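Local coordinates for tyrosinase (Burkholderia thailandensis, PDB 5ZRD), which hydroxylates monophenols to catechols and oxidises these to quinones at a pair of copper ions, as expected of a tyrosinase, at residues Y82-N87 with P91-M96; R95-K100 with I315-H320; F287-D292 with E458-H463. One frame throughout, in Å; residues are numbered along the deposited sequence.

From the N terminus, contact 1 comes first and closes a very short loop: Tyr82-Asn87 folds back on Pro91-Met96, the early part of helix 90-108. Contact 2 begins where contact 1 ends, sharing Arg95 and Met96, and packs the same helix against helix 315-334, more than 200 residues later. The two touch through His94 and His320, so the two copper sites and the oxygen atom lie at their junction. Contact 3 opens at Phe287-Asp292, inside the span closed by contact 2, and ends beyond it at Glu458-His463. These two therefore cross, and contact 3 ties the region after helix 274-285 to an outer strand of the mixed sheet, about 29 Å from contact 2 between centres.

Contact 1. Residues Y82-N87 with P91-M96; sequences YCNHGN and PTWHRM. With CU (copper (II) ion), chain J; O (oxygen atom), chain L.
Cys83 lies over one face of the Trp93 indole, its CA 3.4 Å from the centroid of the six-membered ring and only 7° off the normal, a CH-pi contact. CB continues the cover toward the rim, 3.3 Å from Trp93 CZ3. On the same face Tyr82 O stands above the five-membered part, while the indole NE1 spends its hydrogen on Asn374 O. With CG anti to the backbone N, Trp93 swings its ring from the helix against the loop. The Asn84 amide is steeply turned to the indole, ND2 coming 3.5 Å from Trp93 CD1. Asn84 OD1 in turn accepts a bond from Asn87 ND2 of 2.9 Å, at 164° nearly straight.

Beside this packing lies half of the type 3 dicopper centre of the tyrosinase fold. His85 and His94 bind one copper through their NE2 atoms, at 2.1 and 2.2 Å, with His57 as the third histidine and the oxygen atom as a further ligand, 2.5 Å from the copper. Their rings meet obliquely, planes at 67°. Each ring is steadied at its other nitrogen: His85 ND1 bonds to Gln355 OE1, and His94 ND1 to Phe90 O. His85 carries a further restraint, a thioether link of 1.9 Å from Cys83 SG to His85 CE1, a Cys-His crosslink known from other type 3 copper proteins. At the edge of the His94 ring, Asn84 O approaches CE1.

Contact 2. Residues R95-K100 with I315-H320; sequences RMYVYK and IFFFHH. With CU (copper (II) ion), chain K; O (oxygen atom), chain L.
Tyr97 reaches from helix 90-108 into the aromatic side of helix 315-334, where Phe316 and Phe317 receive its ring. CB points toward the partner helix, and CG, set opposite the backbone N (chi1 -170°), carries the ring out so that both phenylalanines meet it from the same side, Phe317 over the face and Phe316 obliquely. At CG and CD1 the nearest atom is Phe317 CE2, which stands 3.6 Å above the centre of the tyrosine ring. CD2 turns to Phe316, and CE2 comes closer still, 3.5 Å from Phe316 CE1. Farther out, CE1 and CZ lie under the edge of Phe317, with CZ 3.4 Å from Phe317 CZ. That pair is a T-shaped stack, the Phe317 edge against the Tyr97 face, with centroids 4.8 Å apart and planes at 72°. The tip OH also touches Phe317 CZ, but its hydrogen bond goes to Leu53 O.

The axes of segments 95-100 and 315-320 approach to 10.0 Å at a crossing angle of -124°, and the neighbouring residue Val98 sets CG2 3.9 Å from His320 CB. Within helix 315-334, His320 CD2 sits over the rim of one face of Phe316. The interface is buried and apolar, with no hydrogen bond across it; the strong polar bond of His320 NE2 is to the second copper, at 1.9 Å, which His277, His281 and the oxygen atom also bind.

Contact 3. Residues F287-D292 with E458-H463; sequences FDYGGD and EYYLGH
Tyr289 and the pair Tyr460 and His463 join the loop after helix 274-285 to strand 456-466, an outermost strand of the four-stranded mixed sheet in this chain. The loop and strand run in roughly opposed directions, yet their backbones stay well separated and side chains bridge them. Tyr289 has CG anti to its own N (chi1 -162°), which sends the ring across to the strand. Its OH is gripped twice. Tyr460 OH donates to it over 2.8 Å, with Tyr289 OH lying near the plane of the Tyr460 ring, and His463 ND1 shares a second hydrogen bond of the same length with Tyr289 OH.

The two tyrosines approach from opposite directions. His463 instead sets CG between N and the carbonyl carbon, chi1 71°, which brings its ring at about a right angle to the Tyr289 side chain. The rings form an offset edge-to-face pair, planes at 88° and centroids 5.2 Å apart, with the Tyr289 edge toward the His463 face. His463 NE2 bonds to Asp279 OD2, so both imidazole nitrogens have partners. Lys444 adds a cation-pi contact to Tyr289.

At the far end, Glu458 and Asp292 bring their carboxylates together from opposite directions, their planes steeply inclined to each other. Arg504 answers both residues, by a salt bridge to Glu458 OE2 and a hydrogen bond to Asp292 O, and probably offsets negative charge here. Asp292 is poorly ordered; as modelled, its OD1 lies 2.7 Å from Glu458 OE1.

Contact 1. Residues Y82-N87 with P91-M96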
loop_
_atom_site.group_PDB
_atom_site.type_symbol
_atom_site.label_atom_id
_atom_site.label_comp_id
_atom_site.label_asym_id
_atom_site.label_seq_id
_atom_site.Cartn_x
_atom_site.Cartn_y
_atom_site.Cartn_z
ATOM N N TYR A 82 20.981 11.248 -3.844
ATOM C CA TYR A 82 22.041 10.607 -3.090
ATOM C C TYR A 82 22.651 11.567 -2.048
ATOM O O TYR A 82 23.355 11.125 -1.104
ATOM C CB TYR A 82 23.078 10.108 -4.089
ATOM C CG TYR A 82 22.674 8.870 -4.847
ATOM C CD1 TYR A 82 22.449 7.682 -4.172
ATOM C CD2 TYR A 82 22.479 8.884 -6.225
ATOM C CE1 TYR A 82 22.055 6.532 -4.838
ATOM C CE2 TYR A 82 22.124 7.737 -6.915
ATOM C CZ TYR A 82 21.927 6.555 -6.215
ATOM O OH TYR A 82 21.548 5.408 -6.845
ATOM N N CYS A 83 22.488 12.894 -2.206
ATOM C CA CYS A 83 23.243 13.794 -1.369
ATOM C C CYS A 83 22.752 13.619 0.072
ATOM O O CYS A 83 21.543 13.303 0.314
ATOM C CB CYS A 83 23.184 15.238 -1.844
ATOM S SG CYS A 83 21.573 16.051 -1.621
ATOM N N ASN A 84 23.710 13.746 1.009
ATOM C CA ASN A 84 23.477 13.725 2.453
ATOM C C ASN A 84 23.400 15.167 2.982
ATOM O O ASN A 84 24.345 15.951 2.788
ATOM C CB ASN A 84 24.573 12.952 3.183
ATOM C CG ASN A 84 24.353 11.464 3.152
ATOM O OD1 ASN A 84 23.481 10.977 3.850
ATOM N ND2 ASN A 84 25.085 10.753 2.300
ATOM N N HIS A 85 22.300 15.469 3.683
ATOM C CA HIS A 85 22.019 16.785 4.301
ATOM C C HIS A 85 21.390 16.608 5.678
ATOM O O HIS A 85 20.693 15.663 5.926
ATOM C CB HIS A 85 21.070 17.587 3.420
ATOM C CG HIS A 85 21.559 17.677 2.020
ATOM N ND1 HIS A 85 21.196 16.778 1.067
ATOM C CD2 HIS A 85 22.479 18.488 1.452
ATOM C CE1 HIS A 85 21.823 17.076 -0.053
ATOM N NE2 HIS A 85 22.619 18.125 0.151
ATOM N N GLY A 86 21.668 17.518 6.569
ATOM C CA GLY A 86 21.217 17.420 7.931
ATOM C C GLY A 86 21.728 16.166 8.627
ATOM O O GLY A 86 21.085 15.701 9.590
ATOM N N ASN A 87 22.863 15.609 8.199
ATOM C CA ASN A 87 23.363 14.435 8.887
ATOM C C ASN A 87 24.894 14.402 8.815
ATOM O O ASN A 87 25.493 15.194 8.121
ATOM C CB ASN A 87 22.684 13.175 8.353
ATOM C CG ASN A 87 23.162 12.781 6.972
ATOM O OD1 ASN A 87 24.341 12.945 6.652
ATOM N ND2 ASN A 87 22.268 12.178 6.194
ATOM N N PRO A 91 29.575 16.498 5.160
ATOM C CA PRO A 91 30.891 16.954 4.690
ATOM C C PRO A 91 31.626 15.948 3.789
ATOM O O PRO A 91 32.226 16.333 2.787
ATOM C CB PRO A 91 31.699 17.116 5.984
ATOM C CG PRO A 91 30.649 17.458 7.007
ATOM C CD PRO A 91 29.491 16.567 6.618
ATOM N N THR A 92 31.603 14.686 4.200
ATOM C CA THR A 92 32.345 13.651 3.534
ATOM C C THR A 92 31.664 13.260 2.220
ATOM O O THR A 92 32.312 12.888 1.274
ATOM C CB THR A 92 32.465 12.420 4.441
ATOM O OG1 THR A 92 31.201 12.057 5.005
ATOM C CG2 THR A 92 33.439 12.672 5.553
ATOM N N TRP A 93 30.344 13.268 2.207
ATOM C CA TRP A 93 29.639 12.925 0.983
ATOM C C TRP A 93 29.970 13.966 -0.067
ATOM O O TRP A 93 30.266 13.582 -1.205
ATOM C CB TRP A 93 28.127 12.793 1.162
ATOM C CG TRP A 93 27.466 12.298 -0.080
ATOM C CD1 TRP A 93 27.271 10.993 -0.428
ATOM C CD2 TRP A 93 26.991 13.093 -1.182
ATOM N NE1 TRP A 93 26.664 10.923 -1.650
ATOM C CE2 TRP A 93 26.507 12.192 -2.153
ATOM C CE3 TRP A 93 26.940 14.464 -1.449
ATOM C CZ2 TRP A 93 25.976 12.613 -3.365
ATOM C CZ3 TRP A 93 26.414 14.883 -2.649
ATOM C CH2 TRP A 93 25.931 13.966 -3.587
ATOM N N HIS A 94 29.877 15.246 0.314
ATOM C CA HIS A 94 30.130 16.302 -0.667
ATOM C C HIS A 94 31.608 16.311 -1.035
ATOM O O HIS A 94 31.917 16.669 -2.140
ATOM C CB HIS A 94 29.665 17.677 -0.204
ATOM C CG HIS A 94 28.192 17.757 -0.178
ATOM N ND1 HIS A 94 27.487 17.201 0.819
ATOM C CD2 HIS A 94 27.301 18.263 -1.061
ATOM C CE1 HIS A 94 26.196 17.348 0.569
ATOM N NE2 HIS A 94 26.055 18.026 -0.569
ATOM N N ARG A 95 32.493 15.890 -0.132
ATOM C CA ARG A 95 33.914 15.789 -0.467
ATOM C C ARG A 95 34.078 14.845 -1.656
ATOM O O ARG A 95 34.800 15.172 -2.597
ATOM C CB ARG A 95 34.743 15.301 0.730
ATOM C CG ARG A 95 36.217 15.014 0.445
ATOM C CD ARG A 95 37.021 14.955 1.734
ATOM N NE ARG A 95 37.297 16.288 2.247
ATOM C CZ ARG A 95 37.887 16.576 3.400
ATOM N NH1 ARG A 95 38.336 15.603 4.175
ATOM N NH2 ARG A 95 38.069 17.846 3.732
ATOM N N MET A 96 33.425 13.697 -1.593
ATOM C CA MET A 96 33.565 12.732 -2.622
ATOM C C MET A 96 32.852 13.220 -3.891
ATOM O O MET A 96 33.334 12.975 -5.030
ATOM C CB MET A 96 33.017 11.379 -2.183
ATOM C CG MET A 96 33.899 10.710 -1.152
ATOM S SD MET A 96 35.641 10.657 -1.644
ATOM C CE MET A 96 35.446 9.879 -3.250
HETATM CU CU CU J . 24.088 18.652 -1.217
HETATM O O O L . 23.957 21.067 -0.682
#

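Contact 2. Residues R95-K100 with I315-H320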
loop_
_atom_site.group_PDB
_atom_site.type_symbol
_atom_site.label_atom_id
_atom_site.label_comp_id
_atom_site.label_asym_id
_atom_site.label_seq_id
_atom_site.Cartn_x
_atom_site.Cartn_y
_atom_site.Cartn_z
ATOM N N ARG A 95 32.493 15.890 -0.132
ATOM C CA ARG A 95 33.914 15.789 -0.467
ATOM C C ARG A 95 34.078 14.845 -1.656
ATOM O O ARG A 95 34.800 15.172 -2.597
ATOM C CB ARG A 95 34.743 15.301 0.730
ATOM C CG ARG A 95 36.217 15.014 0.445
ATOM C CD ARG A 95 37.021 14.955 1.734
ATOM N NE ARG A 95 37.297 16.288 2.247
ATOM C CZ ARG A 95 37.887 16.576 3.400
ATOM N NH1 ARG A 95 38.336 15.603 4.175
ATOM N NH2 ARG A 95 38.069 17.846 3.732
ATOM N N MET A 96 33.425 13.697 -1.593
ATOM C CA MET A 96 33.565 12.732 -2.622
ATOM C C MET A 96 32.852 13.220 -3.891
ATOM O O MET A 96 33.334 12.975 -5.030
ATOM C CB MET A 96 33.017 11.379 -2.183
ATOM C CG MET A 96 33.899 10.710 -1.152
ATOM S SD MET A 96 35.641 10.657 -1.644
ATOM C CE MET A 96 35.446 9.879 -3.250
ATOM N N TYR A 97 31.744 13.937 -3.710
ATOM C CA TYR A 97 30.973 14.421 -4.862
ATOM C C TYR A 97 31.860 15.324 -5.697
ATOM O O TYR A 97 31.919 15.182 -6.927
ATOM C CB TYR A 97 29.701 15.149 -4.432
ATOM C CG TYR A 97 28.698 15.505 -5.505
ATOM C CD1 TYR A 97 28.635 14.850 -6.728
ATOM C CD2 TYR A 97 27.753 16.480 -5.262
ATOM C CE1 TYR A 97 27.674 15.158 -7.682
ATOM C CE2 TYR A 97 26.763 16.772 -6.179
ATOM C CZ TYR A 97 26.728 16.117 -7.395
ATOM O OH TYR A 97 25.770 16.444 -8.295
ATOM N N VAL A 98 32.557 16.211 -5.021
ATOM C CA VAL A 98 33.376 17.183 -5.723
ATOM C C VAL A 98 34.533 16.454 -6.397
ATOM O O VAL A 98 34.943 16.791 -7.506
ATOM C CB VAL A 98 33.935 18.255 -4.786
ATOM C CG1 VAL A 98 34.859 19.196 -5.545
ATOM C CG2 VAL A 98 32.824 19.036 -4.115
ATOM N N TYR A 99 35.089 15.507 -5.659
ATOM C CA TYR A 99 36.236 14.761 -6.130
ATOM C C TYR A 99 35.836 13.971 -7.373
ATOM O O TYR A 99 36.567 13.977 -8.304
ATOM C CB TYR A 99 36.723 13.796 -5.050
ATOM C CG TYR A 99 37.887 12.917 -5.427
ATOM C CD1 TYR A 99 39.169 13.426 -5.457
ATOM C CD2 TYR A 99 37.720 11.567 -5.681
ATOM C CE1 TYR A 99 40.253 12.623 -5.760
ATOM C CE2 TYR A 99 38.799 10.745 -5.979
ATOM C CZ TYR A 99 40.070 11.279 -6.008
ATOM O OH TYR A 99 41.158 10.517 -6.291
ATOM N N LYS A 100 34.674 13.323 -7.337
ATOM C CA LYS A 100 34.173 12.538 -8.449
ATOM C C LYS A 100 33.933 13.413 -9.696
ATOM O O LYS A 100 34.238 13.000 -10.848
ATOM C CB LYS A 100 32.927 11.766 -8.016
ATOM C CG LYS A 100 33.210 10.432 -7.330
ATOM C CD LYS A 100 34.132 9.535 -8.150
ATOM C CE LYS A 100 34.358 8.168 -7.541
ATOM N NZ LYS A 100 35.300 7.355 -8.351
ATOM N N ILE A 315 27.966 26.291 -10.617
ATOM C CA ILE A 315 28.471 27.036 -9.468
ATOM C C ILE A 315 28.361 26.158 -8.226
ATOM O O ILE A 315 29.077 26.389 -7.241
ATOM C CB ILE A 315 27.753 28.387 -9.235
ATOM C CG1 ILE A 315 28.599 29.330 -8.387
ATOM C CG2 ILE A 315 26.399 28.237 -8.582
ATOM C CD1 ILE A 315 28.164 30.781 -8.508
ATOM N N PHE A 316 27.425 25.219 -8.242
ATOM C CA PHE A 316 27.357 24.253 -7.132
ATOM C C PHE A 316 28.745 23.712 -6.768
ATOM O O PHE A 316 29.073 23.628 -5.614
ATOM C CB PHE A 316 26.452 23.085 -7.473
ATOM C CG PHE A 316 26.336 22.058 -6.378
ATOM C CD1 PHE A 316 27.284 21.056 -6.250
ATOM C CD2 PHE A 316 25.261 22.078 -5.500
ATOM C CE1 PHE A 316 27.161 20.118 -5.247
ATOM C CE2 PHE A 316 25.143 21.142 -4.490
ATOM C CZ PHE A 316 26.100 20.171 -4.362
ATOM N N PHE A 317 29.574 23.414 -7.742
ATOM C CA PHE A 317 30.820 22.669 -7.490
ATOM C C PHE A 317 31.935 23.615 -7.036
ATOM O O PHE A 317 32.784 23.218 -6.212
ATOM C CB PHE A 317 31.170 21.821 -8.716
ATOM C CG PHE A 317 30.186 20.706 -8.864
ATOM C CD1 PHE A 317 28.986 20.928 -9.504
ATOM C CD2 PHE A 317 30.360 19.526 -8.181
ATOM C CE1 PHE A 317 28.021 19.941 -9.546
ATOM C CE2 PHE A 317 29.395 18.531 -8.237
ATOM C CZ PHE A 317 28.230 18.735 -8.918
ATOM N N PHE A 318 31.917 24.849 -7.527
ATOM C CA PHE A 318 32.885 25.864 -7.078
ATOM C C PHE A 318 32.640 26.207 -5.597
ATOM O O PHE A 318 33.567 26.427 -4.803
ATOM C CB PHE A 318 32.771 27.100 -7.979
ATOM C CG PHE A 318 33.310 26.829 -9.359
ATOM C CD1 PHE A 318 32.518 26.231 -10.320
ATOM C CD2 PHE A 318 34.635 27.065 -9.656
ATOM C CE1 PHE A 318 33.037 25.912 -11.558
ATOM C CE2 PHE A 318 35.138 26.777 -10.913
ATOM C CZ PHE A 318 34.341 26.199 -11.859
ATOM N N HIS A 319 31.362 26.280 -5.248
ATOM C CA HIS A 319 30.912 26.550 -3.910
ATOM C C HIS A 319 31.287 25.397 -2.970
ATOM O O HIS A 319 31.837 25.620 -1.896
ATOM C CB HIS A 319 29.398 26.744 -3.909
ATOM C CG HIS A 319 28.772 26.583 -2.572
ATOM N ND1 HIS A 319 29.058 27.413 -1.518
ATOM C CD2 HIS A 319 27.878 25.686 -2.119
ATOM C CE1 HIS A 319 28.329 27.060 -0.480
ATOM N NE2 HIS A 319 27.626 25.972 -0.818
ATOM N N HIS A 320 30.922 24.198 -3.375
ATOM C CA HIS A 320 31.171 23.034 -2.590
ATOM C C HIS A 320 32.656 22.707 -2.504
ATOM O O HIS A 320 33.047 22.044 -1.556
ATOM C CB HIS A 320 30.375 21.829 -3.075
ATOM C CG HIS A 320 29.123 21.670 -2.282
ATOM N ND1 HIS A 320 29.126 21.113 -1.036
ATOM C CD2 HIS A 320 27.857 22.059 -2.526
ATOM C CE1 HIS A 320 27.913 21.144 -0.547
ATOM N NE2 HIS A 320 27.116 21.689 -1.453
HETATM CU CU CU K . 25.477 22.539 -1.160
HETATM O O O L . 23.957 21.067 -0.682
#

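Contact 3. Residues F287-D292 with E458-H463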
loop_
_atom_site.group_PDB
_atom_site.type_symbol
_atom_site.label_atom_id
_atom_site.label_comp_id
_atom_site.label_asym_id
_atom_site.label_seq_id
_atom_site.Cartn_x
_atom_site.Cartn_y
_atom_site.Cartn_z
ATOM N N PHE A 287 17.045 33.983 -2.617
ATOM C CA PHE A 287 16.629 34.760 -1.436
ATOM C C PHE A 287 17.457 36.052 -1.294
ATOM O O PHE A 287 18.716 36.033 -1.163
ATOM C CB PHE A 287 16.774 33.907 -0.180
ATOM C CG PHE A 287 15.834 32.740 -0.131
ATOM C CD1 PHE A 287 16.065 31.623 -0.906
ATOM C CD2 PHE A 287 14.712 32.768 0.675
ATOM C CE1 PHE A 287 15.191 30.551 -0.889
ATOM C CE2 PHE A 287 13.859 31.677 0.724
ATOM C CZ PHE A 287 14.098 30.577 -0.065
ATOM N N ASP A 288 16.745 37.175 -1.349
ATOM C CA ASP A 288 17.244 38.509 -0.983
ATOM C C ASP A 288 17.618 38.493 0.473
ATOM O O ASP A 288 16.758 38.116 1.250
ATOM C CB ASP A 288 16.089 39.529 -1.142
ATOM C CG ASP A 288 16.516 40.833 -1.816
ATOM O OD1 ASP A 288 17.725 41.112 -2.005
ATOM O OD2 ASP A 288 15.599 41.602 -2.178
ATOM N N TYR A 289 18.833 38.900 0.898
ATOM C CA TYR A 289 19.084 38.996 2.386
ATOM C C TYR A 289 18.003 39.876 3.036
ATOM O O TYR A 289 17.566 39.609 4.173
ATOM C CB TYR A 289 20.452 39.570 2.775
ATOM C CG TYR A 289 20.863 39.269 4.202
ATOM C CD1 TYR A 289 21.026 37.955 4.625
ATOM C CD2 TYR A 289 21.098 40.276 5.139
ATOM C CE1 TYR A 289 21.414 37.648 5.923
ATOM C CE2 TYR A 289 21.462 39.983 6.451
ATOM C CZ TYR A 289 21.639 38.661 6.846
ATOM O OH TYR A 289 22.038 38.316 8.119
ATOM N N GLY A 290 17.569 40.895 2.295
ATOM C CA GLY A 290 16.361 41.634 2.632
ATOM C C GLY A 290 16.576 42.439 3.896
ATOM O O GLY A 290 17.704 42.853 4.189
ATOM N N GLY A 291 15.511 42.648 4.656
ATOM C CA GLY A 291 15.632 43.422 5.881
ATOM C C GLY A 291 14.581 43.063 6.920
ATOM O O GLY A 291 14.327 41.870 7.242
ATOM N N ASP A 292 13.936 44.141 7.370
ATOM C CA ASP A 292 13.249 44.279 8.652
ATOM C C ASP A 292 11.723 43.941 8.630
ATOM O O ASP A 292 11.036 43.965 9.672
ATOM C CB ASP A 292 13.479 45.734 9.062
ATOM C CG ASP A 292 13.147 45.989 10.471
ATOM O OD1 ASP A 292 12.761 45.041 11.182
ATOM O OD2 ASP A 292 13.266 47.151 10.873
ATOM N N GLU A 458 15.220 48.534 17.702
ATOM C CA GLU A 458 15.208 47.158 17.183
ATOM C C GLU A 458 16.615 46.533 17.149
ATOM O O GLU A 458 17.551 47.094 16.597
ATOM C CB GLU A 458 14.637 47.096 15.777
ATOM C CG GLU A 458 13.865 45.815 15.560
ATOM C CD GLU A 458 13.420 45.622 14.127
ATOM O OE1 GLU A 458 14.266 45.912 13.205
ATOM O OE2 GLU A 458 12.234 45.194 13.942
ATOM N N TYR A 459 16.755 45.334 17.704
ATOM C CA TYR A 459 18.026 44.635 17.592
ATOM C C TYR A 459 17.865 43.462 16.611
ATOM O O TYR A 459 16.936 42.654 16.730
ATOM C CB TYR A 459 18.511 44.244 18.990
ATOM C CG TYR A 459 18.828 45.427 19.872
ATOM C CD1 TYR A 459 20.093 45.989 19.874
ATOM C CD2 TYR A 459 17.855 46.005 20.670
ATOM C CE1 TYR A 459 20.391 47.079 20.670
ATOM C CE2 TYR A 459 18.125 47.116 21.450
ATOM C CZ TYR A 459 19.402 47.647 21.460
ATOM O OH TYR A 459 19.692 48.723 22.248
ATOM N N TYR A 460 18.756 43.396 15.623
ATOM C CA TYR A 460 18.782 42.285 14.687
ATOM C C TYR A 460 19.648 41.187 15.291
ATOM O O TYR A 460 20.809 41.426 15.516
ATOM C CB TYR A 460 19.263 42.729 13.299
ATOM C CG TYR A 460 19.348 41.587 12.318
ATOM C CD1 TYR A 460 18.319 40.665 12.201
ATOM C CD2 TYR A 460 20.500 41.379 11.572
ATOM C CE1 TYR A 460 18.423 39.581 11.346
ATOM C CE2 TYR A 460 20.607 40.321 10.688
ATOM C CZ TYR A 460 19.574 39.406 10.587
ATOM O OH TYR A 460 19.701 38.371 9.703
ATOM N N LEU A 461 19.074 40.017 15.583
ATOM C CA LEU A 461 19.832 38.935 16.292
ATOM C C LEU A 461 20.495 37.947 15.320
ATOM O O LEU A 461 21.372 37.198 15.726
ATOM C CB LEU A 461 18.845 38.200 17.183
ATOM C CG LEU A 461 18.052 39.089 18.146
ATOM C CD1 LEU A 461 17.152 38.250 19.032
ATOM C CD2 LEU A 461 18.987 39.936 18.997
ATOM N N GLY A 462 20.044 37.910 14.063
ATOM C CA GLY A 462 20.666 37.085 13.041
ATOM C C GLY A 462 19.658 36.318 12.193
ATOM O O GLY A 462 18.453 36.534 12.319
ATOM N N HIS A 463 20.192 35.464 11.294
ATOM C CA HIS A 463 19.420 34.624 10.378
ATOM C C HIS A 463 19.748 33.126 10.586
ATOM O O HIS A 463 20.759 32.745 11.153
ATOM C CB HIS A 463 19.673 35.041 8.934
ATOM C CG HIS A 463 21.042 34.673 8.447
ATOM N ND1 HIS A 463 22.106 35.549 8.492
ATOM C CD2 HIS A 463 21.529 33.517 7.953
ATOM C CE1 HIS A 463 23.185 34.953 8.013
ATOM N NE2 HIS A 463 22.861 33.706 7.683
#